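Local coordinates for protein leucyl-tRNA synthetase (PDB 3PZ6) that probably attaches leucine to tRNA(Leu) at the expense of ATP, and is represented here by its CP1 editing domain, which is thought to remove wrongly attached amino acids, at residues Tyr198-Leu202 and Leu220-Pro225; Val100-Tyr106 and Ser148-Leu153; Leu226-Pro232 and Thr271-Met276; Lys15-Tyr21 and Ala155-Pro160. The protein carries 2 engineered substitutions. All coordinates share one frame. Residue numbers count along the deposited sequence, not the author numbering.

Interaction 1: residues Tyr198-Leu202 and Leu220-Pro225; sequences YKDIL and LEPYSP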
loop_
_atom_site.group_PDB
_atom_site.type_symbol
_atom_site.label_atom_id
_atom_site.label_comp_id
_atom_site.label_asym_id
_atom_site.label_seq_id
_atom_site.Cartn_x
_atom_site.Cartn_y
_atom_site.Cartn_z
ATOM N N TYR A 198 -2.369 0.090 -12.914
ATOM C CA TYR A 198 -3.673 -0.347 -12.442
ATOM C C TYR A 198 -4.558 -0.721 -13.632
ATOM O O TYR A 198 -5.131 -1.812 -13.666
ATOM C CB TYR A 198 -4.301 0.747 -11.570
ATOM C CG TYR A 198 -5.755 0.528 -11.211
ATOM C CD1 TYR A 198 -6.116 -0.144 -10.042
ATOM C CD2 TYR A 198 -6.771 1.002 -12.036
ATOM C CE1 TYR A 198 -7.458 -0.342 -9.713
ATOM C CE2 TYR A 198 -8.104 0.806 -11.716
ATOM C CZ TYR A 198 -8.440 0.137 -10.556
ATOM O OH TYR A 198 -9.772 -0.050 -10.251
ATOM N N LYS A 199 -4.630 0.174 -14.613
ATOM C CA LYS A 199 -5.415 -0.032 -15.837
ATOM C C LYS A 199 -4.877 -1.176 -16.709
ATOM O O LYS A 199 -5.648 -1.934 -17.289
ATOM C CB LYS A 199 -5.485 1.271 -16.637
ATOM C CG LYS A 199 -6.459 1.276 -17.778
ATOM C CD LYS A 199 -6.077 2.353 -18.753
ATOM C CE LYS A 199 -6.847 2.234 -20.050
ATOM N NZ LYS A 199 -6.091 2.884 -21.156
ATOM N N ASP A 200 -3.558 -1.295 -16.799
ATOM C CA ASP A 200 -2.931 -2.453 -17.451
ATOM C C ASP A 200 -3.404 -3.807 -16.881
ATOM O O ASP A 200 -3.712 -4.727 -17.646
ATOM C CB ASP A 200 -1.404 -2.358 -17.371
ATOM C CG ASP A 200 -0.816 -1.411 -18.407
ATOM O OD1 ASP A 200 -1.561 -0.951 -19.312
ATOM O OD2 ASP A 200 0.401 -1.128 -18.313
ATOM N N ILE A 201 -3.455 -3.916 -15.549
ATOM C CA ILE A 201 -3.915 -5.128 -14.884
ATOM C C ILE A 201 -5.403 -5.336 -15.182
ATOM O O ILE A 201 -5.814 -6.424 -15.590
ATOM C CB ILE A 201 -3.702 -5.079 -13.338
ATOM C CG1 ILE A 201 -2.285 -4.610 -12.952
ATOM C CG2 ILE A 201 -4.092 -6.410 -12.680
ATOM C CD1 ILE A 201 -1.221 -5.671 -12.893
ATOM N N LEU A 202 -6.193 -4.281 -15.001
ATOM C CA LEU A 202 -7.648 -4.342 -15.141
ATOM C C LEU A 202 -8.118 -4.934 -16.472
ATOM O O LEU A 202 -9.049 -5.744 -16.505
ATOM C CB LEU A 202 -8.252 -2.950 -14.935
ATOM C CG LEU A 202 -9.759 -2.767 -14.764
ATOM C CD1 LEU A 202 -10.293 -3.454 -13.509
ATOM C CD2 LEU A 202 -10.098 -1.279 -14.752
ATOM N N LEU A 220 -9.445 -5.920 -8.264
ATOM C CA LEU A 220 -9.330 -4.577 -8.851
ATOM C C LEU A 220 -10.649 -3.862 -9.098
ATOM O O LEU A 220 -10.788 -2.693 -8.742
ATOM C CB LEU A 220 -8.536 -4.611 -10.159
ATOM C CG LEU A 220 -7.020 -4.615 -10.067
ATOM C CD1 LEU A 220 -6.484 -4.085 -11.356
ATOM C CD2 LEU A 220 -6.575 -3.709 -8.940
ATOM N N GLU A 221 -11.600 -4.555 -9.719
ATOM C CA GLU A 221 -12.924 -3.996 -10.027
ATOM C C GLU A 221 -13.679 -3.367 -8.845
ATOM O O GLU A 221 -14.330 -2.341 -9.026
ATOM C CB GLU A 221 -13.797 -5.037 -10.729
ATOM C CG GLU A 221 -13.445 -5.211 -12.210
ATOM C CD GLU A 221 -14.189 -6.357 -12.889
ATOM O OE1 GLU A 221 -15.220 -6.835 -12.342
ATOM O OE2 GLU A 221 -13.733 -6.775 -13.984
ATOM N N PRO A 222 -13.597 -3.968 -7.636
ATOM C CA PRO A 222 -14.248 -3.295 -6.507
ATOM C C PRO A 222 -13.450 -2.122 -5.920
ATOM O O PRO A 222 -13.948 -1.434 -5.030
ATOM C CB PRO A 222 -14.386 -4.410 -5.455
ATOM C CG PRO A 222 -13.880 -5.664 -6.096
ATOM C CD PRO A 222 -13.019 -5.260 -7.226
ATOM N N TYR A 223 -12.231 -1.894 -6.401
ATOM C CA TYR A 223 -11.385 -0.827 -5.861
ATOM C C TYR A 223 -11.068 0.214 -6.923
ATOM O O TYR A 223 -9.932 0.347 -7.380
ATOM C CB TYR A 223 -10.107 -1.410 -5.251
ATOM C CG TYR A 223 -10.373 -2.642 -4.424
ATOM C CD1 TYR A 223 -10.757 -2.535 -3.088
ATOM C CD2 TYR A 223 -10.270 -3.917 -4.987
ATOM C CE1 TYR A 223 -11.022 -3.665 -2.335
ATOM C CE2 TYR A 223 -10.537 -5.051 -4.242
ATOM C CZ TYR A 223 -10.911 -4.921 -2.918
ATOM O OH TYR A 223 -11.179 -6.045 -2.171
ATOM N N SER A 224 -12.087 0.951 -7.329
ATOM C CA SER A 224 -11.909 1.985 -8.333
ATOM C C SER A 224 -11.218 3.200 -7.714
ATOM O O SER A 224 -11.341 3.435 -6.506
ATOM C CB SER A 224 -13.262 2.402 -8.884
ATOM O OG SER A 224 -13.997 3.070 -7.870
ATOM N N PRO A 225 -10.504 3.987 -8.543
ATOM C CA PRO A 225 -9.871 5.223 -8.074
ATOM C C PRO A 225 -10.868 6.116 -7.348
ATOM O O PRO A 225 -12.056 6.105 -7.670
ATOM C CB PRO A 225 -9.419 5.888 -9.367
ATOM C CG PRO A 225 -9.180 4.756 -10.298
ATOM C CD PRO A 225 -10.237 3.741 -9.973
#
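Leu220 is the apolar centre of this contact. It packs against three residues of helix 192-202 that lie one turn apart or next to each other. Its CD2 lies 3.6 Å from Tyr198 CE1, and its CD1 lies 3.6 Å from Ile201 CB, over one face of the Tyr198 ring. Leu202 extends the patch, with its CD1 4.0 Å from Leu220 CB and 3.8 Å from Glu221 CG. Strand 167-171 adds Leu170 and Pro171 to this apolar layer. Further out, Pro225 CD sits 4.0 Å from Tyr198 CE2. The polar edge is the Tyr198 hydroxyl, which reaches the backbone of the loop. Its OH is 3.2 Å from Leu220 O and 2.9 Å from Tyr223 O. Leu220 O also accepts Tyr223 N at 2.9 Å, closing a type I beta turn from Leu220 to Tyr223. The arrangement is helix-to-loop packing within the CP1 editing domain: a tyrosine from one helix meets the type I turn that follows helix 216-219.

Interaction 2: residues Val100-Tyr106 and Ser148-Leu153; sequences VLPTGRY and SGSDLL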
loop_
_atom_site.group_PDB
_atom_site.type_symbol
_atom_site.label_atom_id
_atom_site.label_comp_id
_atom_site.label_asym_id
_atom_site.label_seq_id
_atom_site.Cartn_x
_atom_site.Cartn_y
_atom_site.Cartn_z
ATOM N N VAL A 100 4.410 -4.533 -4.982
ATOM C CA VAL A 100 5.677 -5.166 -4.614
ATOM C C VAL A 100 6.364 -5.619 -5.888
ATOM O O VAL A 100 5.704 -5.816 -6.906
ATOM C CB VAL A 100 5.502 -6.385 -3.674
ATOM C CG1 VAL A 100 4.818 -5.983 -2.361
ATOM C CG2 VAL A 100 4.765 -7.519 -4.372
ATOM N N LEU A 101 7.687 -5.753 -5.844
ATOM C CA LEU A 101 8.426 -6.337 -6.960
ATOM C C LEU A 101 8.263 -7.853 -6.917
ATOM O O LEU A 101 8.698 -8.499 -5.950
ATOM C CB LEU A 101 9.909 -5.949 -6.928
ATOM C CG LEU A 101 10.767 -6.495 -8.080
ATOM C CD1 LEU A 101 10.367 -5.891 -9.438
ATOM C CD2 LEU A 101 12.251 -6.288 -7.812
ATOM N N PRO A 102 7.631 -8.426 -7.957
ATOM C CA PRO A 102 7.319 -9.861 -7.988
ATOM C C PRO A 102 8.541 -10.746 -7.770
ATOM O O PRO A 102 8.408 -11.864 -7.272
ATOM C CB PRO A 102 6.765 -10.066 -9.395
ATOM C CG PRO A 102 6.184 -8.735 -9.748
ATOM C CD PRO A 102 7.137 -7.737 -9.158
ATOM N N THR A 103 9.718 -10.236 -8.127
ATOM C CA THR A 103 10.967 -10.982 -7.979
ATOM C C THR A 103 11.790 -10.494 -6.786
ATOM O O THR A 103 12.795 -11.097 -6.422
ATOM C CB THR A 103 11.803 -10.914 -9.257
ATOM O OG1 THR A 103 11.818 -9.570 -9.746
ATOM C CG2 THR A 103 11.209 -11.801 -10.315
ATOM N N GLY A 104 11.341 -9.411 -6.166
ATOM C CA GLY A 104 12.006 -8.862 -4.991
ATOM C C GLY A 104 12.210 -9.848 -3.853
ATOM O O GLY A 104 11.406 -10.769 -3.640
ATOM N N ARG A 105 13.308 -9.655 -3.128
ATOM C CA ARG A 105 13.556 -10.391 -1.900
ATOM C C ARG A 105 13.340 -9.460 -0.712
ATOM O O ARG A 105 14.084 -8.502 -0.516
ATOM C CB ARG A 105 14.973 -10.957 -1.888
ATOM C CG ARG A 105 15.163 -12.102 -0.908
ATOM C CD ARG A 105 16.507 -12.792 -1.099
ATOM N NE ARG A 105 17.626 -12.009 -0.574
ATOM C CZ ARG A 105 18.821 -12.517 -0.273
ATOM N NH1 ARG A 105 19.061 -13.816 -0.428
ATOM N NH2 ARG A 105 19.779 -11.727 0.192
ATOM N N TYR A 106 12.304 -9.742 0.067
ATOM C CA TYR A 106 11.991 -8.965 1.249
ATOM C C TYR A 106 12.337 -9.789 2.482
ATOM O O TYR A 106 12.636 -10.982 2.380
ATOM C CB TYR A 106 10.509 -8.564 1.241
ATOM C CG TYR A 106 10.115 -7.742 0.033
ATOM C CD1 TYR A 106 10.215 -6.350 0.051
ATOM C CD2 TYR A 106 9.658 -8.355 -1.136
ATOM C CE1 TYR A 106 9.866 -5.591 -1.056
ATOM C CE2 TYR A 106 9.306 -7.606 -2.247
ATOM C CZ TYR A 106 9.413 -6.224 -2.203
ATOM O OH TYR A 106 9.070 -5.475 -3.306
ATOM N N SER A 148 9.681 -13.660 -0.110
ATOM C CA SER A 148 9.784 -13.281 -1.522
ATOM C C SER A 148 8.560 -12.486 -1.987
ATOM O O SER A 148 7.500 -12.555 -1.368
ATOM C CB SER A 148 10.012 -14.506 -2.422
ATOM O OG SER A 148 8.934 -15.415 -2.358
ATOM N N GLY A 149 8.720 -11.728 -3.071
ATOM C CA GLY A 149 7.607 -11.011 -3.690
ATOM C C GLY A 149 6.466 -11.942 -4.048
ATOM O O GLY A 149 5.296 -11.618 -3.833
ATOM N N SER A 150 6.824 -13.106 -4.588
ATOM C CA SER A 150 5.886 -14.185 -4.887
ATOM C C SER A 150 4.928 -14.502 -3.739
ATOM O O SER A 150 3.731 -14.686 -3.964
ATOM C CB SER A 150 6.654 -15.451 -5.264
ATOM O OG SER A 150 6.866 -15.498 -6.657
ATOM N N ASP A 151 5.466 -14.581 -2.523
ATOM C CA ASP A 151 4.674 -14.860 -1.336
ATOM C C ASP A 151 3.711 -13.706 -1.032
ATOM O O ASP A 151 2.553 -13.934 -0.661
ATOM C CB ASP A 151 5.585 -15.114 -0.131
ATOM C CG ASP A 151 6.469 -16.336 -0.305
ATOM O OD1 ASP A 151 6.046 -17.305 -0.981
ATOM O OD2 ASP A 151 7.593 -16.330 0.247
ATOM N N LEU A 152 4.200 -12.479 -1.215
ATOM C CA LEU A 152 3.425 -11.262 -0.963
ATOM C C LEU A 152 2.329 -11.011 -1.993
ATOM O O LEU A 152 1.263 -10.487 -1.664
ATOM C CB LEU A 152 4.343 -10.041 -0.905
ATOM C CG LEU A 152 5.310 -9.966 0.268
ATOM C CD1 LEU A 152 6.301 -8.869 0.013
ATOM C CD2 LEU A 152 4.563 -9.732 1.571
ATOM N N LEU A 153 2.596 -11.392 -3.238
ATOM C CA LEU A 153 1.696 -11.071 -4.339
ATOM C C LEU A 153 0.283 -11.591 -4.071
ATOM O O LEU A 153 0.103 -12.689 -3.545
ATOM C CB LEU A 153 2.257 -11.621 -5.652
ATOM C CG LEU A 153 2.133 -10.736 -6.894
ATOM C CD1 LEU A 153 2.919 -9.427 -6.737
ATOM C CD2 LEU A 153 2.594 -11.485 -8.143
HETATM O O HOH W 1 9.582 -13.545 -5.836
HETATM O O HOH W 2 9.292 -14.835 -8.139
#
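Here a strand-to-helix junction packs on a type I beta turn, Leu101 to Gly104, which joins strands 97-100 and 105-110 of the large mixed sheet. Ser148 ends strand 143-148, forms an antiparallel non-hydrogen-bonded pair with Arg105, and is the N-cap of helix 149-152. Its OG and N make weak hydrogen bonds to Asp151 OD2 at 3.1 and 3.4 Å, so Asp151 turns back on the start of the helix. Gly149 follows and donates from N to Gly104 O at 2.9 Å. Its CA comes 3.6 Å from Leu101 O; a CB on this residue would clash with the carbonyls of Leu101 and Pro102. Ser150 meets the turn through water. One water joins Ser150 N to Pro102 O, and a second joins Ser150 OG to the same carbonyl. Leu152 turns inward, with CD1 3.6 Å from Tyr106 CD2 and 4.0 Å from Val100 CG1; Ile66 of helix 61-71 also touches it. Tyr106 OH hydrogen-bonds Gly182 O and accepts a bond from Leu101 N at 2.9 Å. Leu153 leaves the helix, and its CD1 lies 3.6 Å from Val100 CG2.

Interaction 3: residues Leu226-Pro232 and Thr271-Met276; sequences LPIIEIP and TGIMKM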
loop_
_atom_site.group_PDB
_atom_site.type_symbol
_atom_site.label_atom_id
_atom_site.label_comp_id
_atom_site.label_asym_id
_atom_site.label_seq_id
_atom_site.Cartn_x
_atom_site.Cartn_y
_atom_site.Cartn_z
ATOM N N LEU A 226 -10.388 6.868 -6.367
ATOM C CA LEU A 226 -11.256 7.695 -5.539
ATOM C C LEU A 226 -11.034 9.193 -5.755
ATOM O O LEU A 226 -9.889 9.627 -5.869
ATOM C CB LEU A 226 -11.035 7.345 -4.065
ATOM C CG LEU A 226 -11.910 6.287 -3.375
ATOM C CD1 LEU A 226 -12.682 5.374 -4.324
ATOM C CD2 LEU A 226 -11.070 5.481 -2.397
ATOM N N PRO A 227 -12.127 9.988 -5.795
ATOM C CA PRO A 227 -12.077 11.452 -5.916
ATOM C C PRO A 227 -11.603 12.148 -4.630
ATOM O O PRO A 227 -12.386 12.839 -3.963
ATOM C CB PRO A 227 -13.534 11.814 -6.197
ATOM C CG PRO A 227 -14.312 10.731 -5.560
ATOM C CD PRO A 227 -13.517 9.497 -5.805
ATOM N N ILE A 228 -10.329 11.971 -4.288
ATOM C CA ILE A 228 -9.815 12.452 -3.001
ATOM C C ILE A 228 -9.410 13.923 -3.052
ATOM O O ILE A 228 -9.556 14.653 -2.073
ATOM C CB ILE A 228 -8.646 11.577 -2.453
ATOM C CG1 ILE A 228 -7.507 11.463 -3.468
ATOM C CG2 ILE A 228 -9.147 10.193 -2.103
ATOM C CD1 ILE A 228 -6.162 11.138 -2.846
ATOM N N ILE A 229 -8.925 14.354 -4.205
ATOM C CA ILE A 229 -8.426 15.704 -4.367
ATOM C C ILE A 229 -9.018 16.330 -5.622
ATOM O O ILE A 229 -8.998 15.720 -6.695
ATOM C CB ILE A 229 -6.869 15.718 -4.424
ATOM C CG1 ILE A 229 -6.290 15.311 -3.059
ATOM C CG2 ILE A 229 -6.347 17.096 -4.843
ATOM C CD1 ILE A 229 -4.817 14.944 -3.063
ATOM N N GLU A 230 -9.563 17.534 -5.471
ATOM C CA GLU A 230 -10.013 18.320 -6.603
ATOM C C GLU A 230 -8.975 19.371 -6.962
ATOM O O GLU A 230 -8.618 20.227 -6.151
ATOM C CB GLU A 230 -11.357 19.000 -6.316
ATOM C CG GLU A 230 -11.843 19.879 -7.476
ATOM C CD GLU A 230 -13.135 20.621 -7.188
ATOM O OE1 GLU A 230 -13.767 20.379 -6.133
ATOM O OE2 GLU A 230 -13.532 21.457 -8.032
ATOM N N ILE A 231 -8.495 19.294 -8.191
ATOM C CA ILE A 231 -7.659 20.339 -8.742
ATOM C C ILE A 231 -8.519 21.233 -9.639
ATOM O O ILE A 231 -8.997 20.784 -10.686
ATOM C CB ILE A 231 -6.461 19.760 -9.508
ATOM C CG1 ILE A 231 -5.634 18.859 -8.582
ATOM C CG2 ILE A 231 -5.609 20.882 -10.074
ATOM C CD1 ILE A 231 -4.651 17.941 -9.292
ATOM N N PRO A 232 -8.744 22.496 -9.213
ATOM C CA PRO A 232 -9.461 23.493 -10.017
ATOM C C PRO A 232 -8.901 23.557 -11.434
ATOM O O PRO A 232 -7.679 23.578 -11.616
ATOM C CB PRO A 232 -9.161 24.807 -9.291
ATOM C CG PRO A 232 -8.932 24.399 -7.868
ATOM C CD PRO A 232 -8.266 23.061 -7.933
ATOM N N THR A 271 -2.765 23.906 -5.535
ATOM C CA THR A 271 -4.180 24.244 -5.716
ATOM C C THR A 271 -5.152 23.162 -5.236
ATOM O O THR A 271 -6.351 23.420 -5.111
ATOM C CB THR A 271 -4.499 24.581 -7.185
ATOM O OG1 THR A 271 -4.200 23.451 -8.007
ATOM C CG2 THR A 271 -3.685 25.782 -7.664
ATOM N N GLY A 272 -4.634 21.966 -4.961
ATOM C CA GLY A 272 -5.462 20.812 -4.603
ATOM C C GLY A 272 -6.265 20.976 -3.332
ATOM O O GLY A 272 -5.775 21.517 -2.347
ATOM N N ILE A 273 -7.510 20.512 -3.367
ATOM C CA ILE A 273 -8.410 20.593 -2.215
ATOM C C ILE A 273 -8.938 19.212 -1.870
ATOM O O ILE A 273 -9.499 18.523 -2.718
ATOM C CB ILE A 273 -9.583 21.574 -2.470
ATOM C CG1 ILE A 273 -9.083 23.018 -2.361
ATOM C CG2 ILE A 273 -10.734 21.331 -1.480
ATOM C CD1 ILE A 273 -9.873 23.995 -3.184
ATOM N N MET A 274 -8.728 18.807 -0.624
ATOM C CA MET A 274 -9.206 17.523 -0.149
ATOM C C MET A 274 -10.719 17.442 -0.266
ATOM O O MET A 274 -11.433 18.378 0.090
ATOM C CB MET A 274 -8.765 17.292 1.297
ATOM C CG MET A 274 -7.255 17.205 1.468
ATOM S SD MET A 274 -6.490 15.786 0.644
ATOM C CE MET A 274 -7.080 14.415 1.629
ATOM N N LYS A 275 -11.204 16.316 -0.771
ATOM C CA LYS A 275 -12.636 16.131 -0.988
ATOM C C LYS A 275 -13.140 14.952 -0.184
ATOM O O LYS A 275 -14.340 14.773 -0.013
ATOM C CB LYS A 275 -12.920 15.917 -2.478
ATOM C CG LYS A 275 -12.639 17.128 -3.352
ATOM C CD LYS A 275 -13.897 17.943 -3.610
ATOM C CE LYS A 275 -14.171 18.937 -2.519
ATOM N NZ LYS A 275 -15.632 19.140 -2.441
ATOM N N MET A 276 -12.198 14.149 0.295
ATOM C CA MET A 276 -12.484 12.973 1.103
ATOM C C MET A 276 -11.542 12.939 2.295
ATOM O O MET A 276 -10.535 13.646 2.323
ATOM C CB MET A 276 -12.321 11.696 0.271
ATOM C CG MET A 276 -13.414 11.477 -0.768
ATOM S SD MET A 276 -13.094 10.088 -1.879
ATOM C CE MET A 276 -13.048 8.717 -0.705
#
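Three backbone hydrogen bonds hold these segments together. Glu230 N donates to Ile273 O at 2.9 Å, and Ile273 N donates to Glu230 O at 3.0 Å. Lys275 N donates to Ile228 O at 2.7 Å. The motif is a small two-stranded antiparallel sheet, 229-230 with 273-274, separate from the large sheet of the domain. Glu230 and Ile273 are the hydrogen-bonded pair, and Ile229 and Met274 the non-hydrogen-bonded one. CA-H...O contacts fill in between, such as Ile229 CA to Ile273 O at 3.4 Å. Side chains divide between two faces. Ile229 and Met274 share the buried one, with Ile229 CG1 3.7 Å from Met274 SD; Val284 and Cys287 of helix 284-297 pack there. Glu230 and Ile273 lie on the other face. Lys275 NZ is 4.3 Å from Glu230 OE1, too far for a salt bridge. Beyond the strands, Pro232 CD rests 3.4 Å from Thr271 O. At the other end Pro227 centres an inverse gamma turn, in which Ile228 N bonds Leu226 O at 2.9 Å. Met276 packs against this turn, with SD 3.9 Å from Pro227 CG and CE 3.8 Å from Leu226 CG.

Interaction 4: residues Lys15-Tyr21 and Ala155-Pro160; sequences KLELINY and ATVRAP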
loop_
_atom_site.group_PDB
_atom_site.type_symbol
_atom_site.label_atom_id
_atom_site.label_comp_id
_atom_site.label_asym_id
_atom_site.label_seq_id
_atom_site.Cartn_x
_atom_site.Cartn_y
_atom_site.Cartn_z
ATOM N N LYS A 15 2.060 1.749 7.415
ATOM C CA LYS A 15 1.910 0.399 7.936
ATOM C C LYS A 15 0.688 -0.289 7.332
ATOM O O LYS A 15 -0.443 -0.095 7.782
ATOM C CB LYS A 15 1.835 0.404 9.462
ATOM C CG LYS A 15 3.175 0.641 10.148
ATOM C CD LYS A 15 3.012 1.035 11.606
ATOM C CE LYS A 15 2.703 -0.160 12.499
ATOM N NZ LYS A 15 2.846 0.191 13.946
ATOM N N LEU A 16 0.929 -1.085 6.297
ATOM C CA LEU A 16 -0.127 -1.857 5.669
ATOM C C LEU A 16 -0.230 -3.203 6.373
ATOM O O LEU A 16 0.637 -4.066 6.215
ATOM C CB LEU A 16 0.152 -2.030 4.177
ATOM C CG LEU A 16 0.370 -0.775 3.334
ATOM C CD1 LEU A 16 0.870 -1.168 1.949
ATOM C CD2 LEU A 16 -0.901 0.062 3.229
ATOM N N GLU A 17 -1.285 -3.375 7.162
ATOM C CA GLU A 17 -1.420 -4.568 7.990
ATOM C C GLU A 17 -1.846 -5.775 7.168
ATOM O O GLU A 17 -2.915 -5.775 6.551
ATOM C CB GLU A 17 -2.404 -4.337 9.142
ATOM C CG GLU A 17 -2.308 -5.390 10.248
ATOM C CD GLU A 17 -3.408 -5.280 11.302
ATOM O OE1 GLU A 17 -3.834 -6.338 11.820
ATOM O OE2 GLU A 17 -3.844 -4.149 11.620
ATOM N N LEU A 18 -1.002 -6.798 7.164
ATOM C CA LEU A 18 -1.360 -8.065 6.563
ATOM C C LEU A 18 -2.464 -8.685 7.405
ATOM O O LEU A 18 -2.251 -9.036 8.562
ATOM C CB LEU A 18 -0.146 -8.989 6.481
ATOM C CG LEU A 18 -0.310 -10.292 5.695
ATOM C CD1 LEU A 18 -0.543 -10.025 4.215
ATOM C CD2 LEU A 18 0.917 -11.159 5.883
ATOM N N ILE A 19 -3.647 -8.782 6.813
ATOM C CA ILE A 19 -4.840 -9.260 7.500
ATOM C C ILE A 19 -4.668 -10.690 7.998
ATOM O O ILE A 19 -4.258 -11.573 7.254
ATOM C CB ILE A 19 -6.086 -9.144 6.593
ATOM C CG1 ILE A 19 -6.313 -7.677 6.213
ATOM C CG2 ILE A 19 -7.315 -9.730 7.276
ATOM C CD1 ILE A 19 -7.377 -7.462 5.171
ATOM N N ASN A 20 -4.966 -10.899 9.274
ATOM C CA ASN A 20 -4.935 -12.228 9.857
ATOM C C ASN A 20 -6.346 -12.794 9.880
ATOM O O ASN A 20 -7.184 -12.384 10.690
ATOM C CB ASN A 20 -4.325 -12.188 11.260
ATOM C CG ASN A 20 -3.775 -13.532 11.704
ATOM O OD1 ASN A 20 -4.376 -14.580 11.469
ATOM N ND2 ASN A 20 -2.622 -13.502 12.364
ATOM N N TYR A 21 -6.602 -13.730 8.971
ATOM C CA TYR A 21 -7.926 -14.313 8.822
ATOM C C TYR A 21 -8.240 -15.341 9.902
ATOM O O TYR A 21 -9.406 -15.675 10.121
ATOM C CB TYR A 21 -8.099 -14.896 7.422
ATOM C CG TYR A 21 -8.175 -13.825 6.353
ATOM C CD1 TYR A 21 -9.388 -13.211 6.049
ATOM C CD2 TYR A 21 -7.036 -13.412 5.665
ATOM C CE1 TYR A 21 -9.470 -12.223 5.083
ATOM C CE2 TYR A 21 -7.107 -12.423 4.693
ATOM C CZ TYR A 21 -8.331 -11.836 4.409
ATOM O OH TYR A 21 -8.428 -10.857 3.456
ATOM N N ALA A 155 -1.764 -10.826 -1.791
ATOM C CA ALA A 155 -2.160 -10.818 -0.388
ATOM C C ALA A 155 -3.107 -9.649 -0.145
ATOM O O ALA A 155 -3.223 -8.754 -0.990
ATOM C CB ALA A 155 -0.945 -10.696 0.505
ATOM N N THR A 156 -3.792 -9.659 0.996
ATOM C CA THR A 156 -4.686 -8.562 1.344
ATOM C C THR A 156 -4.195 -7.838 2.578
ATOM O O THR A 156 -3.761 -8.463 3.548
ATOM C CB THR A 156 -6.139 -9.013 1.596
ATOM O OG1 THR A 156 -6.160 -9.936 2.678
ATOM C CG2 THR A 156 -6.723 -9.672 0.392
ATOM N N VAL A 157 -4.266 -6.516 2.532
ATOM C CA VAL A 157 -3.863 -5.703 3.658
ATOM C C VAL A 157 -4.971 -4.739 4.073
ATOM O O VAL A 157 -5.887 -4.449 3.295
ATOM C CB VAL A 157 -2.494 -4.963 3.412
ATOM C CG1 VAL A 157 -1.331 -5.975 3.337
ATOM C CG2 VAL A 157 -2.533 -4.064 2.168
ATOM N N ARG A 158 -4.897 -4.277 5.317
ATOM C CA ARG A 158 -5.780 -3.236 5.817
ATOM C C ARG A 158 -5.005 -1.951 5.600
ATOM O O ARG A 158 -3.933 -1.772 6.177
ATOM C CB ARG A 158 -6.064 -3.452 7.304
ATOM C CG ARG A 158 -7.408 -2.900 7.807
ATOM C CD ARG A 158 -8.449 -4.019 8.061
ATOM N NE ARG A 158 -8.012 -4.944 9.117
ATOM C CZ ARG A 158 -8.529 -6.152 9.352
ATOM N NH1 ARG A 158 -9.535 -6.622 8.616
ATOM N NH2 ARG A 158 -8.027 -6.896 10.333
ATOM N N ALA A 159 -5.509 -1.079 4.733
ATOM C CA ALA A 159 -4.819 0.171 4.438
ATOM C C ALA A 159 -5.336 1.316 5.294
ATOM O O ALA A 159 -6.530 1.609 5.300
ATOM C CB ALA A 159 -4.933 0.518 2.972
ATOM N N PRO A 160 -4.434 1.983 6.017
ATOM C CA PRO A 160 -4.860 3.101 6.841
ATOM C C PRO A 160 -5.522 4.215 6.025
ATOM O O PRO A 160 -5.122 4.470 4.883
ATOM C CB PRO A 160 -3.552 3.597 7.460
ATOM C CG PRO A 160 -2.488 3.071 6.600
ATOM C CD PRO A 160 -2.974 1.786 6.060
#
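Two antiparallel strands pair here in the large mixed sheet of the editing domain. Strand 10-18 ends against strand 156-158, and the N-to-C directions of strands 15-18 and 156-158 are 126° apart, well short of 180°, so the pairing is strongly twisted. Glu17 and Arg158 form the hydrogen-bonded pair: Arg158 N reaches Glu17 O at 2.8 Å, and Glu17 N reaches Arg158 O at 3.2 Å. Ile19 N extends the pairing to Thr156 O at 3.3 Å. Leu18 and Val157 are the non-hydrogen-bonded pair. Leu18 is in its t,p rotamer, which brings CD1 to 3.8 Å from Ala155 CB and 4.2 Å from Val157 CG1. Leu16 takes m,t instead, and its CD2 reaches Ala159 CB at 4.1 Å and Pro160 CD at 3.9 Å. Val157 CG2 also packs on Leu16 CB at 3.9 Å, while Ile167 of the next strand touches Val157. Arg158 has a chi2 of 105°, between the usual wells, and its side chain swings across to Ile19. Its guanidinium lays one face over Ile19 CG1, and NH1 is 4.0 Å from Ile19 CG2. Glu17 stays extended and leaves its OE1 4.5 Å from Arg158 NH2, beyond a salt bridge. Past the strand, Asn20 caps the next helix. Thr156 has chi1 near 60° and Tyr21 chi1 near -70°; between them Tyr21 OH and Thr156 OG1 form a 2.6 Å hydrogen bond.

Overall arrangement
Interactions 2 and 4 are buried and both reach the same large mixed sheet. Their segments adjoin where helix 149-152 leads into strand 156-158, and interaction 2 is nested within the loop that interaction 4 closes. Interactions 1 and 3 are only partly buried. They follow each other along the chain, meeting at Pro225 and Leu226, yet their centres are 20 Å apart. Interactions 3 and 4 both rest on antiparallel strand pairing, but 4 lies deep in the main sheet and 3 in a separate small one, about 20 Å from the chain centre. Interactions 1 and 2 instead join a helix to a turn; water bridges occur in 2, whereas 1 is mostly apolar.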